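Local coordinates for uncharacterized conserved protein (Staphylococcus epidermidis, PDB 3FRM) that is of unknown function but contains a GNAT-type acetyltransferase domain and a second region of the same superfamily, so it is possibly an acyl-group transferase, at residues 28-33 / 37-42. Numbering follows the deposited sequence.
Sequences YLLPPQ and YASNTW
With chi1 at -61°, Asn40 carries its CG beside its own backbone N and sets its amide across the turn from Leu30 to Gln33, between Leu30 N and Gln33 O. The Leu30 CG is anti to the backbone N (chi1 -171°), which leaves CD2 alongside Ser39 CB, while Leu30 CB meets Ser39 CB at 3.9 Å. The Asn40 amide makes two bonds across the contact. Its OD1 accepts from Leu30 N at 2.8 Å, a nearly straight bond whose donor stands above the carbonyl plane. Its ND2 donates to Gln33 O at 3.2 Å, with that oxygen close to the amide plane. Gln67 NE2 also donates to OD1, and Lys36 O also accepts from ND2, so both ends of this buried amide are held and its rotation is probably fixed. Leu30 to Gln33 form a type I beta turn at the start of the connection, with Gln33 N bonded to Leu30 O at 2.7 Å. Further along, Tyr28 and Thr41 form an antiparallel hydrogen-bonded pair. Tyr28 N reaches Thr41 O at 2.9 Å, and Thr41 N reaches Tyr28 O at 2.9 Å. A CA-H...O contact runs from Asn40 CA to Tyr28 O. The contact thus closes the beta hairpin of strands 25-29 and 41-44; beyond the last strand pair, the Asn40 side chain bonds to the backbone of the connecting loop. Strand 17-21 flanks this hairpin on the side of 25-29, and strand 72-75 on that of 41-44, where Thr41 OG1 bonds to Ser73 OG. Helix 50-66 packs against Leu29 through Met63 and against Asn40 through His64.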
ATOM      1  N   TYR A  28      -0.416 -22.668 -15.436  1.00 14.45           N
ATOM      2  CA  TYR A  28       0.439 -21.968 -16.384  1.00 13.35           C
ATOM      3  C   TYR A  28       1.900 -22.354 -16.093  1.00 15.00           C
ATOM      4  O   TYR A  28       2.312 -22.447 -14.944  1.00 14.07           O
ATOM      5  CB  TYR A  28       0.269 -20.484 -16.194  1.00 13.92           C
ATOM      6  CG  TYR A  28      -1.033 -19.925 -16.726  1.00 13.29           C
ATOM      7  CD1 TYR A  28      -1.079 -19.315 -17.970  1.00 14.66           C
ATOM      8  CD2 TYR A  28      -2.205 -20.037 -16.003  1.00 15.56           C
ATOM      9  CE1 TYR A  28      -2.270 -18.786 -18.484  1.00 19.97           C
ATOM     10  CE2 TYR A  28      -3.414 -19.540 -16.506  1.00 19.12           C
ATOM     11  CZ  TYR A  28      -3.421 -18.902 -17.756  1.00 22.10           C
ATOM     12  OH  TYR A  28      -4.581 -18.393 -18.289  1.00 32.49           O
ATOM     13  N   LEU A  29       2.663 -22.534 -17.166  1.00 15.73           N
ATOM     14  CA  LEU A  29       4.039 -22.840 -17.179  1.00 16.66           C
ATOM     15  C   LEU A  29       4.669 -22.133 -18.381  1.00 17.63           C
ATOM     16  O   LEU A  29       4.002 -21.925 -19.404  1.00 17.21           O
ATOM     17  CB  LEU A  29       4.179 -24.324 -17.429  1.00 16.43           C
ATOM     18  CG  LEU A  29       4.473 -25.390 -16.388  1.00 18.54           C
ATOM     19  CD1 LEU A  29       3.827 -25.178 -15.057  1.00 19.73           C
ATOM     20  CD2 LEU A  29       3.989 -26.652 -17.023  1.00 18.92           C
ATOM     21  N   LEU A  30       5.964 -21.829 -18.270  1.00 17.85           N
ATOM     22  CA  LEU A  30       6.745 -21.360 -19.362  1.00 19.69           C
ATOM     23  C   LEU A  30       8.080 -22.121 -19.286  1.00 21.72           C
ATOM     24  O   LEU A  30       9.071 -21.652 -18.701  1.00 21.85           O
ATOM     25  CB  LEU A  30       6.945 -19.859 -19.278  1.00 19.74           C
ATOM     26  CG  LEU A  30       7.588 -19.141 -20.484  1.00 22.04           C
ATOM     27  CD1 LEU A  30       6.817 -19.324 -21.772  1.00 20.02           C
ATOM     28  CD2 LEU A  30       7.705 -17.619 -20.244  1.00 22.57           C
ATOM     29  N   PRO A  31       8.104 -23.321 -19.881  1.00 22.30           N
ATOM     30  CA  PRO A  31       9.200 -24.265 -19.765  1.00 22.97           C
ATOM     31  C   PRO A  31      10.598 -23.736 -20.162  1.00 23.22           C
ATOM     32  O   PRO A  31      11.584 -24.135 -19.544  1.00 22.92           O
ATOM     33  CB  PRO A  31       8.731 -25.438 -20.631  1.00 22.67           C
ATOM     34  CG  PRO A  31       7.229 -25.393 -20.498  1.00 22.00           C
ATOM     35  CD  PRO A  31       6.918 -23.920 -20.525  1.00 23.15           C
ATOM     36  N   PRO A  32      10.682 -22.856 -21.172  1.00 23.50           N
ATOM     37  CA  PRO A  32      11.977 -22.235 -21.478  1.00 23.99           C
ATOM     38  C   PRO A  32      12.405 -21.183 -20.454  1.00 25.13           C
ATOM     39  O   PRO A  32      13.567 -20.744 -20.483  1.00 26.19           O
ATOM     40  CB  PRO A  32      11.727 -21.535 -22.832  1.00 22.47           C
ATOM     41  CG  PRO A  32      10.664 -22.329 -23.442  1.00 22.63           C
ATOM     42  CD  PRO A  32       9.732 -22.620 -22.277  1.00 23.85           C
ATOM     43  N   GLN A  33      11.493 -20.791 -19.560  1.00 25.35           N
ATOM     44  CA  GLN A  33      11.782 -19.778 -18.551  1.00 25.76           C
ATOM     45  C   GLN A  33      11.342 -20.247 -17.155  1.00 23.75           C
ATOM     46  O   GLN A  33      10.544 -19.595 -16.494  1.00 23.43           O
ATOM     47  CB  GLN A  33      11.093 -18.449 -18.920  1.00 26.63           C
ATOM     48  CG  GLN A  33      11.975 -17.229 -18.717  1.00 32.20           C
ATOM     49  CD  GLN A  33      12.892 -16.910 -19.910  1.00 37.10           C
ATOM     50  OE1 GLN A  33      12.588 -16.030 -20.696  1.00 40.62           O
ATOM     51  NE2 GLN A  33      14.017 -17.604 -20.024  1.00 37.42           N
ATOM     52  N   TYR A  37       8.611 -16.522 -11.670  1.00 25.67           N
ATOM     53  CA  TYR A  37       7.536 -16.941 -10.770  1.00 25.56           C
ATOM     54  C   TYR A  37       6.155 -16.624 -11.316  1.00 26.24           C
ATOM     55  O   TYR A  37       5.262 -17.444 -11.155  1.00 28.22           O
ATOM     56  CB  TYR A  37       7.673 -16.310  -9.394  1.00 25.36           C
ATOM     57  CG  TYR A  37       8.934 -16.686  -8.672  1.00 22.74           C
ATOM     58  CD1 TYR A  37       9.614 -17.815  -9.003  1.00 22.83           C
ATOM     59  CD2 TYR A  37       9.426 -15.913  -7.630  1.00 25.16           C
ATOM     60  CE1 TYR A  37      10.782 -18.170  -8.352  1.00 20.69           C
ATOM     61  CE2 TYR A  37      10.574 -16.283  -6.915  1.00 19.82           C
ATOM     62  CZ  TYR A  37      11.247 -17.398  -7.304  1.00 21.22           C
ATOM     63  OH  TYR A  37      12.384 -17.791  -6.632  1.00 20.73           O
ATOM     64  N   ALA A  38       5.955 -15.462 -11.948  1.00 25.36           N
ATOM     65  CA  ALA A  38       4.617 -15.084 -12.476  1.00 24.62           C
ATOM     66  C   ALA A  38       4.082 -15.873 -13.713  1.00 24.25           C
ATOM     67  O   ALA A  38       2.865 -15.791 -14.024  1.00 25.75           O
ATOM     68  CB  ALA A  38       4.514 -13.502 -12.745  1.00 23.19           C
ATOM     69  N   SER A  39       4.976 -16.567 -14.434  1.00 22.05           N
ATOM     70  CA  SER A  39       4.624 -17.370 -15.594  1.00 19.59           C
ATOM     71  C   SER A  39       4.473 -18.849 -15.216  1.00 18.06           C
ATOM     72  O   SER A  39       4.128 -19.659 -16.072  1.00 17.95           O
ATOM     73  CB  SER A  39       5.721 -17.267 -16.651  1.00 19.79           C
ATOM     74  OG  SER A  39       6.263 -15.967 -16.699  1.00 19.84           O
ATOM     75  N   ASN A  40       4.769 -19.216 -13.972  1.00 15.81           N
ATOM     76  CA  ASN A  40       4.698 -20.600 -13.551  1.00 15.25           C
ATOM     77  C   ASN A  40       3.844 -20.771 -12.280  1.00 15.32           C
ATOM     78  O   ASN A  40       4.323 -20.696 -11.148  1.00 16.39           O
ATOM     79  CB  ASN A  40       6.103 -21.204 -13.401  1.00 14.87           C
ATOM     80  CG  ASN A  40       6.929 -21.194 -14.737  1.00 16.20           C
ATOM     81  OD1 ASN A  40       6.753 -22.069 -15.587  1.00 20.73           O
ATOM     82  ND2 ASN A  40       7.865 -20.240 -14.880  1.00 12.45           N
ATOM     83  N   THR A  41       2.563 -21.025 -12.453  1.00 15.35           N
ATOM     84  CA  THR A  41       1.686 -20.894 -11.315  1.00 16.13           C
ATOM     85  C   THR A  41       0.321 -21.518 -11.600  1.00 16.01           C
ATOM     86  O   THR A  41      -0.046 -21.742 -12.746  1.00 15.32           O
ATOM     87  CB  THR A  41       1.547 -19.364 -10.929  1.00 17.47           C
ATOM     88  OG1 THR A  41       1.066 -19.230  -9.574  1.00 21.87           O
ATOM     89  CG2 THR A  41       0.662 -18.597 -11.913  1.00 14.56           C
ATOM     90  N   TRP A  42      -0.418 -21.800 -10.534  1.00 15.89           N
ATOM     91  CA  TRP A  42      -1.763 -22.242 -10.625  1.00 15.80           C
ATOM     92  C   TRP A  42      -2.702 -21.069 -10.282  1.00 15.01           C
ATOM     93  O   TRP A  42      -2.502 -20.427  -9.266  1.00 13.25           O
ATOM     94  CB  TRP A  42      -2.001 -23.322  -9.575  1.00 16.05           C
ATOM     95  CG  TRP A  42      -1.620 -24.660  -9.944  1.00 19.44           C
ATOM     96  CD1 TRP A  42      -0.434 -25.067 -10.567  1.00 20.60           C
ATOM     97  CD2 TRP A  42      -2.333 -25.853  -9.620  1.00 18.78           C
ATOM     98  NE1 TRP A  42      -0.422 -26.447 -10.677  1.00 22.04           N
ATOM     99  CE2 TRP A  42      -1.558 -26.953 -10.096  1.00 20.08           C
ATOM    100  CE3 TRP A  42      -3.538 -26.104  -8.978  1.00 18.33           C
ATOM    101  CZ2 TRP A  42      -1.975 -28.276  -9.965  1.00 19.23           C
ATOM    102  CZ3 TRP A  42      -3.944 -27.422  -8.857  1.00 17.70           C
ATOM    103  CH2 TRP A  42      -3.172 -28.487  -9.362  1.00 16.39           C
TER